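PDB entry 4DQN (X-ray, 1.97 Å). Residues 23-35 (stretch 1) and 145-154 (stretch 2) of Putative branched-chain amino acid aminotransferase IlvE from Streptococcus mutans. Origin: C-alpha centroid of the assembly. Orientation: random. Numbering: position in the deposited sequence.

Stretch 1 23-35: FRYISYYKDGKWD
Stretch 2, residues 145-154: ADEYIFTIFA

How do the two stretches pair? Strand 24-30 runs antiparallel to the strand that carries Tyr148 to Ala154, their axes at 177° and 4.6 Å apart at closest, in extended conformation. Tyr25 faces Ile152, Ser27 faces Phe150 and Tyr29 faces Tyr148, each as a hydrogen-bonded pair; Ile26–Thr151 and Tyr28–Ile149 alternate as non-hydrogen-bonded pairs.

Which hydrogen bonds fix this register? Each bonded pair closes a two-bond ring: Tyr25 N to Ile152 O and Ile152 N to Tyr25 O, both 3.0 Å; Ser27 N to Phe150 O, 2.8 Å, and Phe150 N to Ser27 O, 2.9 Å; Tyr29 N to Tyr148 O, 2.8 Å, and Tyr148 N to Tyr29 O, 3.1 Å. Thr151 OG1 (chi1 t) also donates to Tyr25 O at 2.7 Å.

What packs on the two faces? On one, Tyr25 (t) brings CE1 within 3.8 Å of Phe150 CD2 (t), and the edge of Tyr148 (m) meets the face of Tyr29 (t), planes at 79°. Trp34 (m) sets CH2 3.6 Å from Phe150 CB. On the other, Ile149 (m, t) offers CG2 to Ile26 CG1 (t, t) and CG1 to Tyr28 CD2 (m), each at 3.8 Å.

What happens at the ends? A type I' turn spans Lys30 to Lys33, with positive phi at Asp31 and Gly32. Separate waters link Asp31 N and Gly32 N to Asp146 O; another joins Phe23 O to Ala154 N.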

# COMPACT_ATOMS: atom_id res chain seq x y z
N PHE A 23 8.28 -24.11 12.18
CA PHE A 23 7.20 -24.39 11.22
C PHE A 23 6.28 -23.19 10.98
O PHE A 23 5.99 -22.44 11.91
CB PHE A 23 6.36 -25.57 11.71
CG PHE A 23 7.14 -26.84 11.86
CD1 PHE A 23 7.46 -27.60 10.75
CD2 PHE A 23 7.59 -27.24 13.11
CE1 PHE A 23 8.21 -28.76 10.88
CE2 PHE A 23 8.33 -28.40 13.25
CZ PHE A 23 8.65 -29.16 12.14
N ARG A 24 5.85 -23.01 9.72
CA ARG A 24 4.74 -22.09 9.41
C ARG A 24 3.75 -22.85 8.59
O ARG A 24 4.12 -23.83 7.93
CB ARG A 24 5.14 -20.94 8.48
CG ARG A 24 6.34 -20.17 8.80
CD ARG A 24 7.44 -20.49 7.83
NE ARG A 24 8.29 -21.45 8.48
CZ ARG A 24 9.07 -21.15 9.50
NH1 ARG A 24 9.14 -19.91 9.99
NH2 ARG A 24 9.80 -22.12 10.02
N TYR A 25 2.51 -22.38 8.59
CA TYR A 25 1.48 -22.88 7.69
C TYR A 25 1.53 -22.10 6.37
O TYR A 25 1.78 -20.89 6.35
CB TYR A 25 0.12 -22.68 8.35
CG TYR A 25 -1.10 -22.97 7.51
CD1 TYR A 25 -1.59 -22.03 6.60
CD2 TYR A 25 -1.79 -24.16 7.67
CE1 TYR A 25 -2.73 -22.29 5.85
CE2 TYR A 25 -2.94 -24.42 6.93
CZ TYR A 25 -3.40 -23.49 6.03
OH TYR A 25 -4.55 -23.76 5.31
N ILE A 26 1.28 -22.80 5.27
CA ILE A 26 1.19 -22.14 3.97
C ILE A 26 0.16 -22.85 3.09
O ILE A 26 0.06 -24.08 3.10
CB ILE A 26 2.57 -22.05 3.24
CG1 ILE A 26 2.50 -21.10 2.05
CG2 ILE A 26 3.05 -23.44 2.80
CD1 ILE A 26 3.89 -20.70 1.49
N SER A 27 -0.63 -22.07 2.36
CA SER A 27 -1.67 -22.60 1.50
C SER A 27 -1.67 -21.74 0.25
O SER A 27 -1.48 -20.52 0.33
CB SER A 27 -3.04 -22.53 2.20
OG SER A 27 -4.08 -23.05 1.37
N TYR A 28 -1.86 -22.38 -0.90
CA TYR A 28 -1.83 -21.69 -2.18
C TYR A 28 -3.21 -21.67 -2.80
O TYR A 28 -3.94 -22.66 -2.74
CB TYR A 28 -0.84 -22.37 -3.15
CG TYR A 28 0.62 -22.30 -2.72
CD1 TYR A 28 1.13 -23.20 -1.78
CD2 TYR A 28 1.48 -21.36 -3.26
CE1 TYR A 28 2.47 -23.14 -1.39
CE2 TYR A 28 2.83 -21.30 -2.88
CZ TYR A 28 3.30 -22.20 -1.94
OH TYR A 28 4.62 -22.15 -1.55
N TYR A 29 -3.58 -20.53 -3.39
CA TYR A 29 -4.83 -20.42 -4.13
C TYR A 29 -4.50 -20.40 -5.62
O TYR A 29 -3.73 -19.56 -6.08
CB TYR A 29 -5.56 -19.15 -3.71
CG TYR A 29 -6.93 -18.90 -4.32
CD1 TYR A 29 -7.06 -18.32 -5.58
CD2 TYR A 29 -8.08 -19.20 -3.61
CE1 TYR A 29 -8.31 -18.07 -6.12
CE2 TYR A 29 -9.35 -18.95 -4.14
CZ TYR A 29 -9.45 -18.38 -5.40
OH TYR A 29 -10.69 -18.12 -5.94
N LYS A 30 -5.06 -21.35 -6.35
CA LYS A 30 -4.91 -21.44 -7.80
C LYS A 30 -6.22 -21.97 -8.39
O LYS A 30 -6.92 -22.75 -7.74
CB LYS A 30 -3.77 -22.40 -8.18
CG LYS A 30 -2.44 -22.11 -7.49
CD LYS A 30 -1.33 -23.08 -7.91
CE LYS A 30 -0.16 -23.00 -6.93
NZ LYS A 30 1.10 -23.60 -7.45
N ASP A 31 -6.54 -21.53 -9.60
CA ASP A 31 -7.71 -22.03 -10.32
C ASP A 31 -8.99 -21.89 -9.50
O ASP A 31 -9.82 -22.80 -9.48
CB ASP A 31 -7.50 -23.49 -10.74
CG ASP A 31 -6.28 -23.67 -11.61
OD1 ASP A 31 -6.13 -22.89 -12.58
OD2 ASP A 31 -5.48 -24.59 -11.34
N GLY A 32 -9.14 -20.76 -8.82
CA GLY A 32 -10.32 -20.48 -8.04
C GLY A 32 -10.48 -21.25 -6.74
O GLY A 32 -11.56 -21.19 -6.14
N LYS A 33 -9.44 -21.97 -6.30
CA LYS A 33 -9.52 -22.79 -5.08
C LYS A 33 -8.29 -22.65 -4.18
O LYS A 33 -7.18 -22.51 -4.69
CB LYS A 33 -9.64 -24.29 -5.43
CG LYS A 33 -10.67 -24.65 -6.47
CD LYS A 33 -12.10 -24.41 -5.96
CE LYS A 33 -13.14 -24.86 -6.98
NZ LYS A 33 -12.89 -24.25 -8.32
N TRP A 34 -8.49 -22.70 -2.86
CA TRP A 34 -7.39 -22.90 -1.91
C TRP A 34 -7.03 -24.38 -1.84
O TRP A 34 -7.92 -25.22 -1.84
CB TRP A 34 -7.79 -22.48 -0.49
CG TRP A 34 -7.93 -21.00 -0.31
CD1 TRP A 34 -9.08 -20.29 -0.17
CD2 TRP A 34 -6.85 -20.05 -0.27
NE1 TRP A 34 -8.80 -18.95 -0.04
CE2 TRP A 34 -7.43 -18.78 -0.10
CE3 TRP A 34 -5.46 -20.16 -0.34
CZ2 TRP A 34 -6.66 -17.62 -0.01
CZ3 TRP A 34 -4.69 -19.00 -0.26
CH2 TRP A 34 -5.30 -17.75 -0.10
N ASP A 35 -5.74 -24.70 -1.76
CA ASP A 35 -5.36 -26.06 -1.39
C ASP A 35 -5.63 -26.24 0.11
O ASP A 35 -6.08 -25.30 0.77
CB ASP A 35 -3.91 -26.40 -1.77
CG ASP A 35 -2.86 -25.59 -1.00
OD1 ASP A 35 -1.76 -25.40 -1.56
OD2 ASP A 35 -3.09 -25.17 0.16
N ALA A 145 -4.35 -10.44 -8.76
CA ALA A 145 -3.73 -11.72 -9.08
C ALA A 145 -4.78 -12.79 -9.33
O ALA A 145 -5.95 -12.65 -8.93
CB ALA A 145 -2.82 -12.17 -7.92
N ASP A 146 -4.39 -13.88 -9.98
CA ASP A 146 -5.23 -15.07 -9.91
C ASP A 146 -4.60 -16.19 -9.09
O ASP A 146 -5.21 -17.25 -8.90
CB ASP A 146 -5.75 -15.54 -11.27
CG ASP A 146 -4.67 -15.71 -12.29
OD1 ASP A 146 -3.52 -16.07 -11.92
OD2 ASP A 146 -4.97 -15.50 -13.49
N GLU A 147 -3.40 -15.93 -8.56
CA GLU A 147 -2.75 -16.84 -7.60
C GLU A 147 -2.51 -16.12 -6.28
O GLU A 147 -2.12 -14.95 -6.27
CB GLU A 147 -1.41 -17.35 -8.16
CG GLU A 147 -1.54 -18.22 -9.41
CD GLU A 147 -0.19 -18.60 -9.99
OE1 GLU A 147 0.74 -18.91 -9.21
OE2 GLU A 147 -0.04 -18.58 -11.23
N TYR A 148 -2.74 -16.79 -5.16
CA TYR A 148 -2.53 -16.17 -3.85
C TYR A 148 -1.82 -17.10 -2.90
O TYR A 148 -1.92 -18.33 -3.02
CB TYR A 148 -3.87 -15.72 -3.24
CG TYR A 148 -4.52 -14.64 -4.07
CD1 TYR A 148 -5.28 -14.96 -5.19
CD2 TYR A 148 -4.36 -13.29 -3.75
CE1 TYR A 148 -5.86 -13.98 -5.97
CE2 TYR A 148 -4.94 -12.29 -4.52
CZ TYR A 148 -5.69 -12.64 -5.62
OH TYR A 148 -6.28 -11.67 -6.39
N ILE A 149 -1.11 -16.52 -1.94
CA ILE A 149 -0.57 -17.29 -0.82
C ILE A 149 -1.23 -16.85 0.46
O ILE A 149 -1.37 -15.66 0.70
CB ILE A 149 0.96 -17.10 -0.70
CG1 ILE A 149 1.66 -17.78 -1.88
CG2 ILE A 149 1.49 -17.71 0.60
CD1 ILE A 149 3.18 -17.59 -1.90
N PHE A 150 -1.65 -17.82 1.29
CA PHE A 150 -2.02 -17.54 2.67
C PHE A 150 -1.04 -18.28 3.57
O PHE A 150 -0.91 -19.50 3.49
CB PHE A 150 -3.47 -17.97 2.96
CG PHE A 150 -3.88 -17.80 4.42
CD1 PHE A 150 -3.90 -16.54 5.01
CD2 PHE A 150 -4.26 -18.90 5.18
CE1 PHE A 150 -4.28 -16.38 6.37
CE2 PHE A 150 -4.64 -18.76 6.53
CZ PHE A 150 -4.66 -17.50 7.12
N THR A 151 -0.33 -17.53 4.41
CA THR A 151 0.62 -18.14 5.32
C THR A 151 0.45 -17.61 6.74
O THR A 151 0.09 -16.45 6.93
CB THR A 151 2.08 -17.95 4.81
OG1 THR A 151 3.00 -18.59 5.70
CG2 THR A 151 2.45 -16.45 4.67
N ILE A 152 0.66 -18.46 7.73
CA ILE A 152 0.75 -17.98 9.11
C ILE A 152 2.07 -18.42 9.71
O ILE A 152 2.34 -19.63 9.83
CB ILE A 152 -0.38 -18.53 10.01
CG1 ILE A 152 -1.77 -18.27 9.40
CG2 ILE A 152 -0.29 -17.90 11.41
CD1 ILE A 152 -2.94 -18.74 10.32
N PHE A 153 2.89 -17.45 10.10
CA PHE A 153 4.10 -17.72 10.86
C PHE A 153 4.01 -17.12 12.25
O PHE A 153 3.11 -16.31 12.53
CB PHE A 153 5.38 -17.28 10.11
CG PHE A 153 5.44 -15.82 9.77
CD1 PHE A 153 4.89 -15.35 8.57
CD2 PHE A 153 6.11 -14.92 10.59
CE1 PHE A 153 4.98 -14.01 8.23
CE2 PHE A 153 6.19 -13.57 10.26
CZ PHE A 153 5.63 -13.11 9.07
N ALA A 154 4.90 -17.55 13.15
CA ALA A 154 4.76 -17.22 14.57
C ALA A 154 6.08 -16.82 15.22
O ALA A 154 7.16 -17.17 14.74
CB ALA A 154 4.13 -18.39 15.33
O HOH W 1 6.51 -19.83 12.14
O HOH W 2 -4.99 -19.48 -11.06
O HOH W 3 -7.30 -18.48 -9.57